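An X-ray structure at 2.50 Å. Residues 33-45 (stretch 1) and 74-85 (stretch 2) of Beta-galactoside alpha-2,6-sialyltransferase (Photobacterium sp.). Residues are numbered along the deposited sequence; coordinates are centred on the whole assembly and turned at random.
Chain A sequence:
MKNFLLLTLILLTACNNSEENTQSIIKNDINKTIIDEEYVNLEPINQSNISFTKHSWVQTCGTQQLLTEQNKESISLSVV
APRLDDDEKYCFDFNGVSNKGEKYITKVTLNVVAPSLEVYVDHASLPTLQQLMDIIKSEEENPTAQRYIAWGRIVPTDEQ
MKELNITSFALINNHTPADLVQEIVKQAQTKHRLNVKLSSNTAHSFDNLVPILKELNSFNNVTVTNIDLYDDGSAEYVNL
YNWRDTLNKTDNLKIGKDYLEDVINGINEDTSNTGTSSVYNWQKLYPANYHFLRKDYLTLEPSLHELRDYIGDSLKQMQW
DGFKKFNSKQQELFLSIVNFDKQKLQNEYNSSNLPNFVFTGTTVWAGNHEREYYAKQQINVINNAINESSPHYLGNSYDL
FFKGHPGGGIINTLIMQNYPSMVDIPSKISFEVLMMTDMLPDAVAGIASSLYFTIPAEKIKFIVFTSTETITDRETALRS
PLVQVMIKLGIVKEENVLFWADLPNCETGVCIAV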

# COMPACT_ATOMS: atom_id res chain seq x y z
N THR A 33 20.93 13.66 9.60
CA THR A 33 19.66 14.34 9.43
C THR A 33 18.76 13.78 10.52
O THR A 33 18.90 12.61 10.83
N ILE A 34 17.82 14.45 11.17
CA ILE A 34 17.71 15.54 12.16
C ILE A 34 16.59 16.50 11.86
O ILE A 34 16.59 17.20 10.84
N ILE A 35 15.59 16.44 12.73
CA ILE A 35 14.43 17.31 12.66
C ILE A 35 14.50 18.39 13.72
O ILE A 35 15.23 18.26 14.70
N ASP A 36 13.73 19.46 13.51
CA ASP A 36 13.65 20.58 14.43
C ASP A 36 13.52 20.08 15.86
O ASP A 36 12.70 19.21 16.15
N GLU A 37 14.36 20.61 16.75
CA GLU A 37 14.29 20.35 18.22
C GLU A 37 14.81 18.99 18.61
O GLU A 37 14.76 18.62 19.78
N GLU A 38 15.30 18.23 17.64
CA GLU A 38 15.89 16.94 17.95
C GLU A 38 17.21 17.16 18.68
O GLU A 38 18.01 18.03 18.32
N TYR A 39 17.37 16.38 19.75
CA TYR A 39 18.59 16.31 20.52
C TYR A 39 19.58 15.38 19.82
O TYR A 39 19.21 14.31 19.29
N VAL A 40 20.84 15.80 19.80
CA VAL A 40 21.91 15.03 19.17
C VAL A 40 23.06 14.96 20.14
O VAL A 40 23.46 15.97 20.72
N ASN A 41 23.59 13.76 20.29
CA ASN A 41 24.85 13.57 20.96
C ASN A 41 25.79 12.68 20.15
O ASN A 41 25.53 11.48 19.99
N LEU A 42 26.87 13.27 19.65
CA LEU A 42 27.77 12.60 18.71
C LEU A 42 29.20 12.57 19.19
O LEU A 42 29.75 13.60 19.58
N GLU A 43 29.80 11.39 19.12
CA GLU A 43 31.21 11.21 19.41
C GLU A 43 31.99 11.63 18.18
O GLU A 43 31.65 11.21 17.09
N PRO A 44 33.02 12.48 18.35
CA PRO A 44 33.79 12.97 17.20
C PRO A 44 34.76 11.95 16.61
O PRO A 44 35.10 12.03 15.44
N ILE A 45 35.17 10.98 17.42
CA ILE A 45 36.32 10.12 17.15
C ILE A 45 35.92 8.65 17.29
O ILE A 45 34.97 8.34 18.00
N SER A 74 32.57 19.46 26.65
CA SER A 74 32.57 18.01 26.64
C SER A 74 33.09 17.54 25.28
O SER A 74 32.97 18.28 24.29
N ILE A 75 33.67 16.34 25.22
CA ILE A 75 34.28 15.88 23.96
C ILE A 75 33.23 15.38 22.97
O ILE A 75 33.35 15.62 21.78
N SER A 76 32.18 14.74 23.45
CA SER A 76 31.08 14.45 22.55
C SER A 76 30.22 15.71 22.32
O SER A 76 30.07 16.54 23.21
N LEU A 77 29.70 15.84 21.11
CA LEU A 77 28.91 17.01 20.70
C LEU A 77 27.46 16.88 21.13
O LEU A 77 26.76 15.96 20.72
N SER A 78 27.01 17.82 21.94
CA SER A 78 25.64 17.83 22.39
C SER A 78 24.93 19.12 21.96
O SER A 78 25.32 20.22 22.36
N VAL A 79 23.91 18.97 21.11
CA VAL A 79 23.12 20.10 20.62
C VAL A 79 21.66 19.74 20.35
O VAL A 79 21.33 18.59 20.07
N VAL A 80 20.81 20.75 20.41
CA VAL A 80 19.41 20.61 20.11
C VAL A 80 19.22 21.33 18.78
O VAL A 80 19.66 22.47 18.63
N ALA A 81 18.60 20.66 17.80
CA ALA A 81 18.31 21.28 16.52
C ALA A 81 17.36 22.44 16.77
O ALA A 81 16.52 22.35 17.66
N PRO A 82 17.49 23.54 16.01
CA PRO A 82 16.66 24.72 16.26
C PRO A 82 15.25 24.55 15.70
O PRO A 82 14.99 23.55 15.01
N ARG A 83 14.37 25.49 16.02
CA ARG A 83 13.06 25.59 15.39
C ARG A 83 13.25 26.42 14.14
O ARG A 83 13.81 27.51 14.20
N LEU A 84 12.80 25.91 12.99
CA LEU A 84 13.07 26.59 11.72
C LEU A 84 11.82 26.78 10.90
O LEU A 84 10.79 26.15 11.16
N ASP A 85 11.92 27.66 9.90
CA ASP A 85 10.89 27.85 8.90
C ASP A 85 11.23 27.08 7.63
O ASP A 85 10.33 26.70 6.88

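Side-chain packing between residues 74-85 and residues 33-45, followed along the former; strands 77-80 and 39-42 run antiparallel, so side chains meet in cross-strand pairs. Ser 74 (p) lies out of reach of the other stretch and bonds within its own, Ser 74 OG donating to Ser 76 O at 2.9 Å. Ile 75 (chi1 89°, chi2 97°) starts sideways, but its end comes nearer: CD1 lies 3.8 Å from CD of Pro 44 and 3.7 Å from OE2 of Glu 43. Ser 76 (p) points toward the other stretch and places its OG 3.1 Å from Asn 41 ND2, which donates a hydrogen bond to it; Ser 76 CB lies 3.1 Å from Glu 43 OE1, the m, m rotamer of Glu 43 bringing the carboxylate back although its CA-to-CB bond points away.

Leu 77 (t, p) shares one face of the sheet with Val 79, Val 40 and Leu 42. It pairs with Leu 42 (m, t), with a loose contact of 4.4 Å between Leu 77 CD2 and Leu 42 CD1, while the two backbones exchange hydrogen bonds. Ser 78 (chi1 -148°) lies on the face of Tyr 39, Asn 41 and Val 80. Its OG accepts a hydrogen bond from Tyr 39 OH at 2.7 Å, near the plane of the ring, and a weak one from Asn 41 ND2 at 3.4 Å. Asn 41 (t) thus spans both serines through one amide nitrogen.

Val 79 (m) returns to the leucine face, its CG2 4.3 Å from CB of Val 40 (t). Val 80 (t) borders the edge of the Tyr 39 ring, Val 80 CG2 to Tyr 39 CD2 4.4 Å; the t rotamer of Tyr 39 carries its hydroxyl past this valine to Ser 78.

Ala 81 points its methyl toward the turn formed by Ile 35 to Glu 38: CB is 3.3 Å from Ile 35 O and 3.8 Å from CD1 of Ile 34. The CA-to-CB bond of Pro 82 points away; the contact is made by the backbone, with Pro 82 O 3.3 Å from Asp 36 CA. The end of Glu 37 (m, t) meets the aliphatic part of Arg 83 (m, t, m), Arg 83 CG to Glu 37 CD 3.5 Å; the charges attract only at longer range, Arg 83 NE to Glu 37 OE2 being 4.3 Å, with no N-H aimed at the oxygen. Asp 36 (m) reaches the backbone of Leu 84, whose N donates to Asp 36 OD1 at 2.8 Å; the same OD1 lies 3.7 Å from CB of Leu 84 (m, t). Asp 85 (m) points away and makes no contact with the other stretch.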

# COMPACT_ATOMS: atom_id res chain seq x y z
CB THR A 33 19.01 13.80 8.09
OG1 THR A 33 19.90 13.96 6.98
CG2 THR A 33 17.68 14.49 7.75
CB ILE A 34 18.87 15.94 13.14
CG1 ILE A 34 19.40 17.36 12.90
CG2 ILE A 34 19.88 14.82 13.33
CD1 ILE A 34 20.20 17.92 14.05
CB ILE A 35 13.12 16.53 12.82
CG1 ILE A 35 13.03 15.90 14.22
CG2 ILE A 35 13.01 15.49 11.74
CD1 ILE A 35 11.65 15.40 14.60
CB ASP A 36 12.45 21.48 14.09
CG ASP A 36 12.59 22.14 12.71
OD1 ASP A 36 12.03 23.25 12.53
OD2 ASP A 36 13.25 21.56 11.81
CB GLU A 37 12.89 20.59 18.82
CG GLU A 37 12.22 21.80 18.22
CD GLU A 37 11.13 22.37 19.07
OE1 GLU A 37 9.95 22.20 18.71
OE2 GLU A 37 11.45 23.01 20.09
CB GLU A 38 16.09 16.09 16.69
CG GLU A 38 16.61 14.69 16.98
CD GLU A 38 16.74 13.82 15.74
OE1 GLU A 38 16.07 14.13 14.71
OE2 GLU A 38 17.51 12.84 15.78
CB TYR A 39 18.27 15.80 21.93
CG TYR A 39 19.52 15.53 22.75
CD1 TYR A 39 19.95 14.22 22.99
CD2 TYR A 39 20.29 16.59 23.25
CE1 TYR A 39 21.10 13.97 23.72
CE2 TYR A 39 21.45 16.34 23.98
CZ TYR A 39 21.85 15.02 24.21
OH TYR A 39 23.00 14.76 24.92
CB VAL A 40 22.46 15.72 17.90
CG1 VAL A 40 23.36 14.77 17.14
CG2 VAL A 40 21.35 16.22 17.00
CB ASN A 41 24.64 13.00 22.35
CG ASN A 41 25.92 12.99 23.13
OD1 ASN A 41 26.62 11.97 23.18
ND2 ASN A 41 26.28 14.13 23.70
CB LEU A 42 27.75 13.29 17.35
CG LEU A 42 26.46 13.16 16.56
CD1 LEU A 42 26.49 14.11 15.37
CD2 LEU A 42 26.16 11.70 16.13
CB GLU A 43 31.50 9.74 19.74
CG GLU A 43 30.84 9.24 21.03
CD GLU A 43 31.38 9.95 22.28
OE1 GLU A 43 30.57 10.22 23.20
OE2 GLU A 43 32.60 10.26 22.33
CB PRO A 44 34.57 14.14 17.79
CG PRO A 44 34.72 13.81 19.22
CD PRO A 44 33.50 13.05 19.62
CB ILE A 45 37.49 10.51 18.13
CG1 ILE A 45 38.66 11.09 17.36
CG2 ILE A 45 37.98 9.35 18.97
CD1 ILE A 45 38.48 12.50 16.99
CB SER A 74 31.17 17.45 26.93
OG SER A 74 30.30 17.64 25.84
CB ILE A 75 35.54 14.95 24.14
CG1 ILE A 75 35.17 13.49 24.24
CG2 ILE A 75 36.44 15.41 25.29
CD1 ILE A 75 35.29 12.78 22.91
CB SER A 76 30.24 13.27 23.04
OG SER A 76 29.29 13.68 23.99
CB LEU A 77 28.98 17.17 19.18
CG LEU A 77 28.08 18.25 18.55
CD1 LEU A 77 28.64 19.67 18.77
CD2 LEU A 77 27.84 17.96 17.06
CB SER A 78 25.60 17.65 23.90
OG SER A 78 24.43 16.94 24.24
CB VAL A 79 23.70 20.73 19.32
CG1 VAL A 79 24.82 21.69 19.67
CG2 VAL A 79 24.18 19.68 18.34
CB VAL A 80 18.56 21.27 21.22
CG1 VAL A 80 17.08 21.09 20.96
CG2 VAL A 80 18.92 20.67 22.59
CB ALA A 81 17.66 20.28 15.60
CB PRO A 82 17.38 25.82 15.49
CG PRO A 82 18.03 25.14 14.36
CD PRO A 82 18.37 23.73 14.85
CB ARG A 83 12.07 26.27 16.32
CG ARG A 83 11.78 25.48 17.55
CD ARG A 83 10.64 26.07 18.32
NE ARG A 83 11.07 27.16 19.20
CZ ARG A 83 10.23 27.90 19.91
NH1 ARG A 83 8.91 27.69 19.84
NH2 ARG A 83 10.70 28.88 20.69
CB LEU A 84 14.09 25.81 10.90
CG LEU A 84 15.45 25.53 11.51
CD1 LEU A 84 16.20 24.51 10.64
CD2 LEU A 84 16.23 26.85 11.66
CB ASP A 85 10.76 29.33 8.58
CG ASP A 85 10.31 30.14 9.78
OD1 ASP A 85 9.38 29.70 10.49
OD2 ASP A 85 10.88 31.22 10.01